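PDB 1H2B: alcohol dehydrogenase from Aeropyrum pernix, which probably oxidises alcohols with NAD+ as coenzyme, as a member of the zinc-containing alcohol dehydrogenase family, and binds zinc and the dinucleotide. Local coordinates for residues 104-112 with 120-129; 329-339 with 351-359. All coordinates share one frame; numbering follows the deposited sequence. Where two conformers were deposited one is given.

Interaction 1 of 2, residues 104-112 with 120-129. With ZN (zinc ion), chain K.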
loop_
_atom_site.group_PDB
_atom_site.type_symbol
_atom_site.label_atom_id
_atom_site.label_comp_id
_atom_site.label_asym_id
_atom_site.label_seq_id
_atom_site.Cartn_x
_atom_site.Cartn_y
_atom_site.Cartn_z
ATOM N N HIS B 104 22.843 -13.835 -5.997
ATOM C CA HIS B 104 22.454 -12.446 -5.795
ATOM C C HIS B 104 23.716 -11.578 -5.768
ATOM O O HIS B 104 24.728 -11.984 -5.204
ATOM C CB HIS B 104 21.738 -12.300 -4.461
ATOM C CG HIS B 104 21.107 -10.959 -4.283
ATOM N ND1 HIS B 104 21.833 -9.847 -3.920
ATOM C CD2 HIS B 104 19.848 -10.536 -4.527
ATOM C CE1 HIS B 104 21.041 -8.780 -3.931
ATOM N NE2 HIS B 104 19.823 -9.180 -4.290
ATOM N N PRO B 105 23.723 -10.443 -6.461
ATOM C CA PRO B 105 25.004 -9.737 -6.595
ATOM C C PRO B 105 25.527 -9.073 -5.342
ATOM O O PRO B 105 26.686 -8.677 -5.360
ATOM C CB PRO B 105 24.744 -8.715 -7.724
ATOM C CG PRO B 105 23.262 -8.682 -7.926
ATOM C CD PRO B 105 22.637 -9.827 -7.253
ATOM N N ALA B 106 24.725 -8.901 -4.294
ATOM C CA ALA B 106 25.167 -8.263 -3.047
ATOM C C ALA B 106 25.633 -9.318 -2.055
ATOM O O ALA B 106 25.033 -10.388 -1.949
ATOM C CB ALA B 106 23.999 -7.511 -2.414
ATOM N N VAL B 107 26.731 -9.043 -1.376
ATOM C CA VAL B 107 27.195 -9.867 -0.287
ATOM C C VAL B 107 26.918 -9.060 0.985
ATOM O O VAL B 107 27.499 -7.988 1.190
ATOM C CB VAL B 107 28.717 -10.173 -0.460
ATOM C CG1 VAL B 107 29.271 -10.772 0.862
ATOM C CG2 VAL B 107 28.931 -11.127 -1.608
ATOM N N THR B 108 26.010 -9.553 1.829
ATOM C CA THR B 108 25.514 -8.788 2.984
ATOM C C THR B 108 25.662 -9.555 4.306
ATOM O O THR B 108 25.733 -10.766 4.292
ATOM C CB THR B 108 24.011 -8.422 2.793
ATOM O OG1 THR B 108 23.261 -9.626 2.649
ATOM C CG2 THR B 108 23.782 -7.695 1.462
ATOM N N ASP B 109 25.660 -8.827 5.430
ATOM C CA ASP B 109 25.817 -9.413 6.789
ATOM C C ASP B 109 24.571 -10.104 7.390
ATOM O O ASP B 109 24.689 -11.062 8.178
ATOM C CB ASP B 109 26.399 -8.381 7.790
ATOM C CG ASP B 109 25.549 -7.093 7.919
ATOM O OD1 ASP B 109 24.298 -7.154 7.832
ATOM O OD2 ASP B 109 26.054 -5.960 8.140
ATOM N N GLY B 110 23.384 -9.632 7.024
ATOM C CA GLY B 110 22.160 -10.139 7.623
ATOM C C GLY B 110 21.892 -9.619 9.036
ATOM O O GLY B 110 20.924 -10.034 9.684
ATOM N N THR B 111 22.731 -8.698 9.521
ATOM C CA THR B 111 22.620 -8.246 10.921
ATOM C C THR B 111 22.088 -6.824 11.077
ATOM O O THR B 111 21.375 -6.522 12.045
ATOM C CB THR B 111 23.968 -8.397 11.675
ATOM O OG1 THR B 111 25.020 -7.830 10.893
ATOM C CG2 THR B 111 24.357 -9.882 11.807
ATOM N N CYS B 112 22.422 -5.951 10.128
ATOM C CA CYS B 112 21.945 -4.573 10.181
ATOM C C CYS B 112 20.421 -4.488 9.951
ATOM O O CYS B 112 19.803 -5.450 9.475
ATOM C CB CYS B 112 22.686 -3.710 9.168
ATOM S SG CYS B 112 22.029 -3.917 7.489
ATOM N N ASP B 120 18.333 -6.183 0.762
ATOM C CA ASP B 120 19.748 -6.511 0.616
ATOM C C ASP B 120 20.553 -5.351 0.082
ATOM O O ASP B 120 21.687 -5.165 0.507
ATOM C CB ASP B 120 19.955 -7.678 -0.337
ATOM C CG ASP B 120 19.254 -8.942 0.112
ATOM O OD1 ASP B 120 17.977 -8.983 0.141
ATOM O OD2 ASP B 120 19.939 -9.960 0.422
ATOM N N MET B 121 19.975 -4.565 -0.841
ATOM C CA MET B 121 20.741 -3.473 -1.438
ATOM C C MET B 121 20.990 -2.316 -0.508
ATOM O O MET B 121 21.754 -1.398 -0.841
ATOM C CB MET B 121 20.127 -2.991 -2.767
ATOM C CG MET B 121 19.987 -4.076 -3.869
ATOM S SD MET B 121 21.558 -4.900 -4.201
ATOM C CE MET B 121 22.556 -3.545 -4.626
ATOM N N HIS B 122 20.397 -2.366 0.691
ATOM C CA HIS B 122 20.542 -1.243 1.612
ATOM C C HIS B 122 21.250 -1.661 2.886
ATOM O O HIS B 122 21.257 -0.934 3.897
ATOM C CB HIS B 122 19.190 -0.585 1.831
ATOM C CG HIS B 122 18.683 0.031 0.570
ATOM N ND1 HIS B 122 19.267 1.138 -0.005
ATOM C CD2 HIS B 122 17.708 -0.366 -0.277
ATOM C CE1 HIS B 122 18.662 1.407 -1.155
ATOM N NE2 HIS B 122 17.709 0.508 -1.336
ATOM N N CYS B 123 21.876 -2.828 2.811
ATOM C CA CYS B 123 22.658 -3.324 3.919
ATOM C C CYS B 123 23.890 -2.457 4.171
ATOM O O CYS B 123 24.570 -2.031 3.252
ATOM C CB CYS B 123 23.008 -4.789 3.676
ATOM S SG CYS B 123 21.527 -5.811 3.810
ATOM N N GLU B 124 24.124 -2.152 5.445
ATOM C CA GLU B 124 25.218 -1.268 5.854
ATOM C C GLU B 124 26.604 -1.712 5.404
ATOM O O GLU B 124 27.440 -0.884 5.041
ATOM C CB GLU B 124 25.218 -1.121 7.384
ATOM C CG GLU B 124 24.086 -0.252 7.914
ATOM C CD GLU B 124 24.607 0.974 8.647
ATOM O OE1 GLU B 124 25.640 0.851 9.357
ATOM O OE2 GLU B 124 23.995 2.065 8.507
ATOM N N ASN B 125 26.859 -3.009 5.424
ATOM C CA ASN B 125 28.219 -3.470 5.153
ATOM C C ASN B 125 28.322 -4.152 3.799
ATOM O O ASN B 125 29.064 -5.116 3.629
ATOM C CB ASN B 125 28.703 -4.410 6.266
ATOM C CG ASN B 125 28.933 -3.685 7.589
ATOM O OD1 ASN B 125 29.588 -2.632 7.642
ATOM N ND2 ASN B 125 28.388 -4.249 8.669
ATOM N N LEU B 126 27.571 -3.629 2.841
ATOM C CA LEU B 126 27.427 -4.250 1.524
ATOM C C LEU B 126 28.734 -4.280 0.728
ATOM O O LEU B 126 29.435 -3.278 0.605
ATOM C CB LEU B 126 26.387 -3.448 0.718
ATOM C CG LEU B 126 25.874 -4.063 -0.577
ATOM C CD1 LEU B 126 26.108 -5.517 -0.645
ATOM C CD2 LEU B 126 24.396 -3.851 -0.514
ATOM N N GLU B 127 29.033 -5.452 0.174
ATOM C CA GLU B 127 30.121 -5.630 -0.805
ATOM C C GLU B 127 29.464 -6.214 -2.057
ATOM O O GLU B 127 28.386 -6.804 -1.951
ATOM C CB GLU B 127 31.125 -6.612 -0.214
ATOM C CG GLU B 127 31.779 -6.039 1.041
ATOM C CD GLU B 127 33.053 -6.751 1.460
ATOM O OE1 GLU B 127 32.983 -7.604 2.377
ATOM O OE2 GLU B 127 34.121 -6.450 0.884
ATOM N N PHE B 128 30.053 -5.982 -3.223
ATOM C CA PHE B 128 29.349 -6.293 -4.460
ATOM C C PHE B 128 30.379 -6.839 -5.426
ATOM O O PHE B 128 31.087 -6.051 -6.113
ATOM C CB PHE B 128 28.672 -4.994 -4.960
ATOM C CG PHE B 128 27.527 -5.179 -5.944
ATOM C CD1 PHE B 128 26.240 -4.759 -5.612
ATOM C CD2 PHE B 128 27.757 -5.623 -7.233
ATOM C CE1 PHE B 128 25.187 -4.886 -6.526
ATOM C CE2 PHE B 128 26.719 -5.737 -8.167
ATOM C CZ PHE B 128 25.418 -5.370 -7.802
ATOM N N PRO B 129 30.533 -8.173 -5.501
ATOM C CA PRO B 129 31.461 -8.778 -6.462
ATOM C C PRO B 129 31.297 -8.221 -7.896
ATOM O O PRO B 129 30.201 -8.107 -8.456
ATOM C CB PRO B 129 31.114 -10.251 -6.403
ATOM C CG PRO B 129 30.730 -10.434 -4.902
ATOM C CD PRO B 129 29.892 -9.194 -4.646
HETATM ZN ZN ZN K . 23.060 -5.743 6.408
HETATM O O HOH W 1 27.987 -9.544 -7.683
HETATM O O HOH W 2 22.467 -10.685 -0.388
#
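Asp109 and Cys112 face Cys123, Glu124 and Asn125 across the structural-type zinc lobe of this dehydrogenase, a loop that closes on its own metal. Asp109 OD1 and Cys112 SG each bind zinc at 2.4 Å, and Cys115 completes the protein ligands seen; a disulfide from it to Cys123 is modelled, with Cys123 in two conformers.

Hydrogen bonds position these ligands. With CG between the backbone N and carbonyl carbon (chi1 58°), Asp109 lets OD1 accept from one face of its carboxylate the amides of Thr111, making an Asx turn, and Cys112, completing an Asx motif. Its OD2 takes Asn125 ND2 at 2.9 Å, the amide plane nearly perpendicular to the carboxylate. The Cys112 thiolate accepts Glu124 N at 3.4 Å, which probably tempers its charge. Val107 and Glu127 form a single antiparallel bridge, with nearly straight bonds in both directions.

Apolar contacts fill the buried end. Small Ala106 suits its place: its methyl CB meets Leu126 CD1 at 3.4 Å, tighter than usual van der Waals contact. The Phe128 ring lies alongside Pro105, whose CB touches CZ at 3.4 Å and whose O stands over one face. Were Phe128 an alanine, Pro105 CB would probably lose that cover and a gap open in the wall of the octanoic acid pocket. One water donates to both Pro105 O and Pro129 O, each at 2.8 Å.

Interaction 2 of 2, residues 329-339 with 351-359. With NAJ (nicotinamide-adenine-dinucleotide (acidic form)), chain I.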
loop_
_atom_site.group_PDB
_atom_site.type_symbol
_atom_site.label_atom_id
_atom_site.label_comp_id
_atom_site.label_asym_id
_atom_site.label_seq_id
_atom_site.Cartn_x
_atom_site.Cartn_y
_atom_site.Cartn_z
ATOM N N VAL B 329 15.538 -15.309 -21.125
ATOM C CA VAL B 329 16.483 -14.287 -21.539
ATOM C C VAL B 329 17.014 -14.647 -22.909
ATOM O O VAL B 329 17.304 -15.807 -23.183
ATOM C CB VAL B 329 17.658 -14.128 -20.523
ATOM C CG1 VAL B 329 18.474 -12.892 -20.823
ATOM C CG2 VAL B 329 17.104 -14.000 -19.083
ATOM N N GLU B 330 17.083 -13.645 -23.769
ATOM C CA GLU B 330 17.758 -13.719 -25.050
ATOM C C GLU B 330 19.267 -13.578 -24.818
ATOM O O GLU B 330 19.755 -12.513 -24.414
ATOM C CB GLU B 330 17.186 -12.624 -25.973
ATOM C CG GLU B 330 17.850 -12.560 -27.339
ATOM C CD GLU B 330 17.519 -13.751 -28.222
ATOM O OE1 GLU B 330 16.352 -14.234 -28.181
ATOM O OE2 GLU B 330 18.440 -14.206 -28.940
ATOM N N VAL B 331 19.997 -14.678 -25.037
ATOM C CA VAL B 331 21.415 -14.690 -24.703
ATOM C C VAL B 331 22.319 -14.851 -25.915
ATOM O O VAL B 331 22.018 -15.589 -26.845
ATOM C CB VAL B 331 21.767 -15.723 -23.569
ATOM C CG1 VAL B 331 20.985 -15.399 -22.287
ATOM C CG2 VAL B 331 21.465 -17.136 -24.003
ATOM N N ASP B 332 23.431 -14.144 -25.853
ATOM C CA ASP B 332 24.511 -14.175 -26.815
ATOM C C ASP B 332 25.763 -14.735 -26.083
ATOM O O ASP B 332 26.441 -14.031 -25.336
ATOM C CB ASP B 332 24.679 -12.740 -27.312
ATOM C CG ASP B 332 25.781 -12.583 -28.319
ATOM O OD1 ASP B 332 26.020 -13.532 -29.084
ATOM O OD2 ASP B 332 26.488 -11.552 -28.371
ATOM N N ILE B 333 26.074 -16.015 -26.327
ATOM C CA ILE B 333 27.110 -16.710 -25.556
ATOM C C ILE B 333 28.467 -16.571 -26.202
ATOM O O ILE B 333 28.609 -16.815 -27.418
ATOM C CB ILE B 333 26.771 -18.201 -25.408
ATOM C CG1 ILE B 333 25.438 -18.370 -24.674
ATOM C CG2 ILE B 333 27.881 -18.930 -24.648
ATOM C CD1 ILE B 333 24.862 -19.742 -24.730
ATOM N N HIS B 334 29.435 -16.172 -25.396
ATOM C CA HIS B 334 30.821 -16.007 -25.811
ATOM C C HIS B 334 31.773 -16.563 -24.773
ATOM O O HIS B 334 31.386 -16.852 -23.636
ATOM C CB HIS B 334 31.107 -14.543 -26.080
ATOM C CG HIS B 334 30.303 -14.005 -27.216
ATOM N ND1 HIS B 334 30.666 -14.205 -28.535
ATOM C CD2 HIS B 334 29.119 -13.355 -27.240
ATOM C CE1 HIS B 334 29.751 -13.665 -29.323
ATOM N NE2 HIS B 334 28.804 -13.143 -28.562
ATOM N N LYS B 335 33.028 -16.777 -25.169
ATOM C CA LYS B 335 34.013 -17.221 -24.201
ATOM C C LYS B 335 34.520 -16.073 -23.346
ATOM O O LYS B 335 34.534 -14.916 -23.784
ATOM C CB LYS B 335 35.221 -17.890 -24.912
ATOM C CG LYS B 335 34.870 -19.155 -25.695
ATOM C CD LYS B 335 34.293 -20.268 -24.830
ATOM C CE LYS B 335 35.227 -21.482 -24.712
ATOM N NZ LYS B 335 34.590 -22.631 -23.963
ATOM N N LEU B 336 34.955 -16.392 -22.122
ATOM C CA LEU B 336 35.536 -15.384 -21.235
ATOM C C LEU B 336 36.563 -14.508 -21.952
ATOM O O LEU B 336 36.586 -13.287 -21.788
ATOM C CB LEU B 336 36.137 -16.026 -19.958
ATOM C CG LEU B 336 36.867 -15.081 -18.995
ATOM C CD1 LEU B 336 35.939 -13.982 -18.443
ATOM C CD2 LEU B 336 37.512 -15.826 -17.823
ATOM N N ASP B 337 37.423 -15.115 -22.764
ATOM C CA ASP B 337 38.493 -14.290 -23.307
ATOM C C ASP B 337 38.052 -13.385 -24.463
ATOM O O ASP B 337 38.849 -12.574 -24.952
ATOM C CB ASP B 337 39.748 -15.113 -23.653
ATOM C CG ASP B 337 39.487 -16.183 -24.662
ATOM O OD1 ASP B 337 38.597 -16.017 -25.521
ATOM O OD2 ASP B 337 40.157 -17.245 -24.684
ATOM N N GLU B 338 36.766 -13.472 -24.840
ATOM C CA GLU B 338 36.173 -12.504 -25.769
ATOM C C GLU B 338 35.623 -11.260 -25.077
ATOM O O GLU B 338 35.005 -10.425 -25.721
ATOM C CB GLU B 338 35.042 -13.141 -26.598
ATOM C CG GLU B 338 35.427 -14.328 -27.477
ATOM C CD GLU B 338 34.209 -14.951 -28.099
ATOM O OE1 GLU B 338 33.537 -14.278 -28.929
ATOM O OE2 GLU B 338 33.891 -16.107 -27.752
ATOM N N ILE B 339 35.828 -11.121 -23.775
ATOM C CA ILE B 339 35.238 -10.008 -23.037
ATOM C C ILE B 339 35.364 -8.621 -23.661
ATOM O O ILE B 339 34.385 -7.891 -23.739
ATOM C CB ILE B 339 35.671 -10.017 -21.558
ATOM C CG1 ILE B 339 34.864 -8.980 -20.771
ATOM C CG2 ILE B 339 37.180 -9.803 -21.411
ATOM C CD1 ILE B 339 34.772 -9.344 -19.304
ATOM N N VAL B 351 24.576 -5.977 -29.315
ATOM C CA VAL B 351 24.232 -7.204 -28.608
ATOM C C VAL B 351 22.714 -7.290 -28.542
ATOM O O VAL B 351 22.048 -6.419 -27.956
ATOM C CB VAL B 351 24.843 -7.231 -27.180
ATOM C CG1 VAL B 351 24.450 -8.508 -26.448
ATOM C CG2 VAL B 351 26.394 -7.098 -27.257
ATOM N N LEU B 352 22.170 -8.322 -29.160
ATOM C CA LEU B 352 20.751 -8.595 -29.047
ATOM C C LEU B 352 20.483 -9.342 -27.724
ATOM O O LEU B 352 20.868 -10.520 -27.542
ATOM C CB LEU B 352 20.225 -9.410 -30.248
ATOM C CG LEU B 352 18.691 -9.550 -30.283
ATOM C CD1 LEU B 352 18.051 -8.291 -30.800
ATOM C CD2 LEU B 352 18.296 -10.698 -31.206
ATOM N N GLY B 353 19.801 -8.656 -26.807
ATOM C CA GLY B 353 19.567 -9.224 -25.474
ATOM C C GLY B 353 20.792 -9.049 -24.583
ATOM O O GLY B 353 21.287 -7.952 -24.429
ATOM N N ARG B 354 21.302 -10.158 -24.059
ATOM C CA ARG B 354 22.370 -10.157 -23.072
ATOM C C ARG B 354 23.482 -11.083 -23.484
ATOM O O ARG B 354 23.237 -12.244 -23.747
ATOM C CB ARG B 354 21.770 -10.656 -21.753
ATOM C CG ARG B 354 22.643 -10.489 -20.538
ATOM C CD ARG B 354 23.126 -9.093 -20.350
ATOM N NE ARG B 354 23.110 -8.630 -18.981
ATOM C CZ ARG B 354 23.026 -7.341 -18.672
ATOM N NH1 ARG B 354 22.908 -6.415 -19.632
ATOM N NH2 ARG B 354 23.051 -6.983 -17.399
ATOM N N ALA B 355 24.702 -10.562 -23.448
ATOM C CA ALA B 355 25.874 -11.392 -23.673
ATOM C C ALA B 355 26.227 -12.097 -22.373
ATOM O O ALA B 355 26.203 -11.483 -21.293
ATOM C CB ALA B 355 27.008 -10.550 -24.166
ATOM N N VAL B 356 26.572 -13.386 -22.463
ATOM C CA VAL B 356 26.949 -14.173 -21.262
ATOM C C VAL B 356 28.263 -14.882 -21.627
ATOM O O VAL B 356 28.357 -15.451 -22.733
ATOM C CB VAL B 356 25.881 -15.191 -20.938
ATOM C CG1 VAL B 356 26.285 -16.067 -19.777
ATOM C CG2 VAL B 356 24.565 -14.486 -20.566
ATOM N N LEU B 357 29.251 -14.789 -20.741
ATOM C CA LEU B 357 30.592 -15.413 -20.927
ATOM C C LEU B 357 30.673 -16.733 -20.210
ATOM O O LEU B 357 30.183 -16.874 -19.098
ATOM C CB LEU B 357 31.734 -14.503 -20.465
ATOM C CG LEU B 357 31.622 -13.083 -21.024
ATOM C CD1 LEU B 357 32.819 -12.289 -20.518
ATOM C CD2 LEU B 357 31.478 -13.017 -22.569
ATOM N N ILE B 358 31.298 -17.710 -20.871
ATOM C CA ILE B 358 31.448 -19.037 -20.303
ATOM C C ILE B 358 32.908 -19.416 -20.308
ATOM O O ILE B 358 33.689 -18.885 -21.104
ATOM C CB ILE B 358 30.588 -20.086 -21.095
ATOM C CG1 ILE B 358 31.029 -20.197 -22.569
ATOM C CG2 ILE B 358 29.080 -19.788 -20.979
ATOM C CD1 ILE B 358 30.302 -21.345 -23.354
ATOM N N PRO B 359 33.296 -20.324 -19.418
ATOM C CA PRO B 359 34.651 -20.893 -19.473
ATOM C C PRO B 359 34.852 -21.704 -20.767
ATOM O O PRO B 359 33.882 -22.272 -21.320
ATOM C CB PRO B 359 34.688 -21.804 -18.255
ATOM C CG PRO B 359 33.241 -22.164 -17.985
ATOM C CD PRO B 359 32.520 -20.848 -18.266
ATOM O OXT PRO B 359 35.992 -21.753 -21.278
HETATM P PA NAJ I . 22.079 -2.384 -22.859
HETATM O O1A NAJ I . 23.254 -1.712 -23.515
HETATM O O2A NAJ I . 21.880 -3.898 -23.036
HETATM O O5B NAJ I . 20.687 -1.800 -23.378
HETATM C C5B NAJ I . 20.488 -0.404 -23.638
HETATM C C4B NAJ I . 19.375 -0.374 -24.672
HETATM O O4B NAJ I . 18.983 1.006 -24.822
HETATM C C3B NAJ I . 19.782 -0.934 -26.035
HETATM O O3B NAJ I . 18.816 -1.871 -26.537
HETATM C C2B NAJ I . 19.841 0.366 -26.825
HETATM O O2B NAJ I . 19.661 0.196 -28.240
HETATM C C1B NAJ I . 18.735 1.228 -26.203
HETATM N N9A NAJ I . 18.857 2.664 -26.449
HETATM C C8A NAJ I . 19.996 3.468 -26.600
HETATM N N7A NAJ I . 19.612 4.761 -26.778
HETATM C C5A NAJ I . 18.247 4.792 -26.752
HETATM C C6A NAJ I . 17.323 5.799 -26.879
HETATM N N6A NAJ I . 17.660 7.073 -27.120
HETATM N N1A NAJ I . 15.995 5.491 -26.731
HETATM C C2A NAJ I . 15.556 4.194 -26.533
HETATM N N3A NAJ I . 16.474 3.207 -26.436
HETATM C C4A NAJ I . 17.795 3.505 -26.549
HETATM O O3 NAJ I . 22.157 -1.991 -21.321
HETATM P PN NAJ I . 21.713 -2.844 -20.025
HETATM O O1N NAJ I . 22.809 -3.700 -19.585
HETATM O O2N NAJ I . 20.375 -3.424 -20.256
HETATM O O5D NAJ I . 21.668 -1.657 -18.944
HETATM C C5D NAJ I . 20.661 -0.658 -19.093
HETATM C C4D NAJ I . 20.965 0.500 -18.156
HETATM O O4D NAJ I . 20.674 0.068 -16.815
HETATM C C3D NAJ I . 22.436 0.912 -18.130
HETATM O O3D NAJ I . 22.502 2.306 -17.777
HETATM C C2D NAJ I . 23.007 0.073 -16.979
HETATM O O2D NAJ I . 24.191 0.559 -16.412
HETATM C C1D NAJ I . 21.820 0.200 -16.008
HETATM N N1N NAJ I . 21.731 -0.738 -14.888
HETATM C C2N NAJ I . 21.054 -0.296 -13.790
HETATM C C3N NAJ I . 20.868 -1.144 -12.712
HETATM C C7N NAJ I . 20.179 -0.632 -11.489
HETATM O O7N NAJ I . 20.125 -1.499 -10.464
HETATM N N7N NAJ I . 19.574 0.555 -11.377
HETATM C C4N NAJ I . 21.342 -2.497 -12.714
HETATM C C5N NAJ I . 21.878 -2.939 -13.956
HETATM C C6N NAJ I . 22.096 -2.061 -15.001
HETATM O O HOH W 3 21.055 -12.877 -28.777
#
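Leu357 packs across a parallel strand pair, 331-335 with 354-358, the two outer members of a beta-alpha-beta crossover. Its CB lies 4.0 Å from Leu336 CA, and also near His334 O. From CG, turned anti to the carbonyl carbon (chi1 -49°), the two methyls part. CD1 enters a hydrophobic corner, 3.7 Å from Ile339 CD1 and a little farther from Leu336 CD1. CD2 meets His334 CB at 3.8 Å and Lys335 O. A branched leucine suits this place, because one methyl reaches the turn and helix start while the other covers the neighbouring strand.

The backbones are joined by bonds running alternately both ways, from Arg354 N to Glu330 O through to Leu336 N to Ile358 O. Gly353 is required at the entrance, since any CB there would run into Glu330 O and, at these backbone angles, would also jam against the carbonyl O of Leu352. At the far end Lys335 NZ bonds Pro359 O at 2.8 Å and makes a weak hydrogen bond to OXT, as part of a salt bridge with the terminal carboxylate, whose charge lysine matches.

On the opposite face from Leu357, the Arg354 chain, bent at chi2 and chi3, reaches the coenzyme: NH1 meets the pyrophosphate oxygen O1N at 2.7 Å, in the guanidinium plane, while NE pairs with Glu80. Asp332 and His334 are ligands of a third zinc site, vacant in this chain; here Arg345 holds Asp332. Helix 339-347 covers their face through Val342, and strand 354-358 lies between 331-335 and the antiparallel strand 44-52.

Interaction 1 is mostly buried and built from loops, whereas interaction 2 joins two regular strands and is only partly buried, the exposed residues of its contact being Ile333, Lys335 and Pro359. They share no element; their nearest atoms are about 10 Å apart. The chemistry follows the place: without regular structure, 104-112 with 120-129 depends on a metal, side-chain hydrogen bonds and a single bridge, while 329-339 with 351-359 rests on repeated backbone bonds and aliphatic packing. Contacts with two other subunits are made around interaction 1, by His122 and Asp120 among others; none reach interaction 2. Each also supplies one residue that reaches the active site, Phe128 at the octanoic acid and Arg354 at the coenzyme.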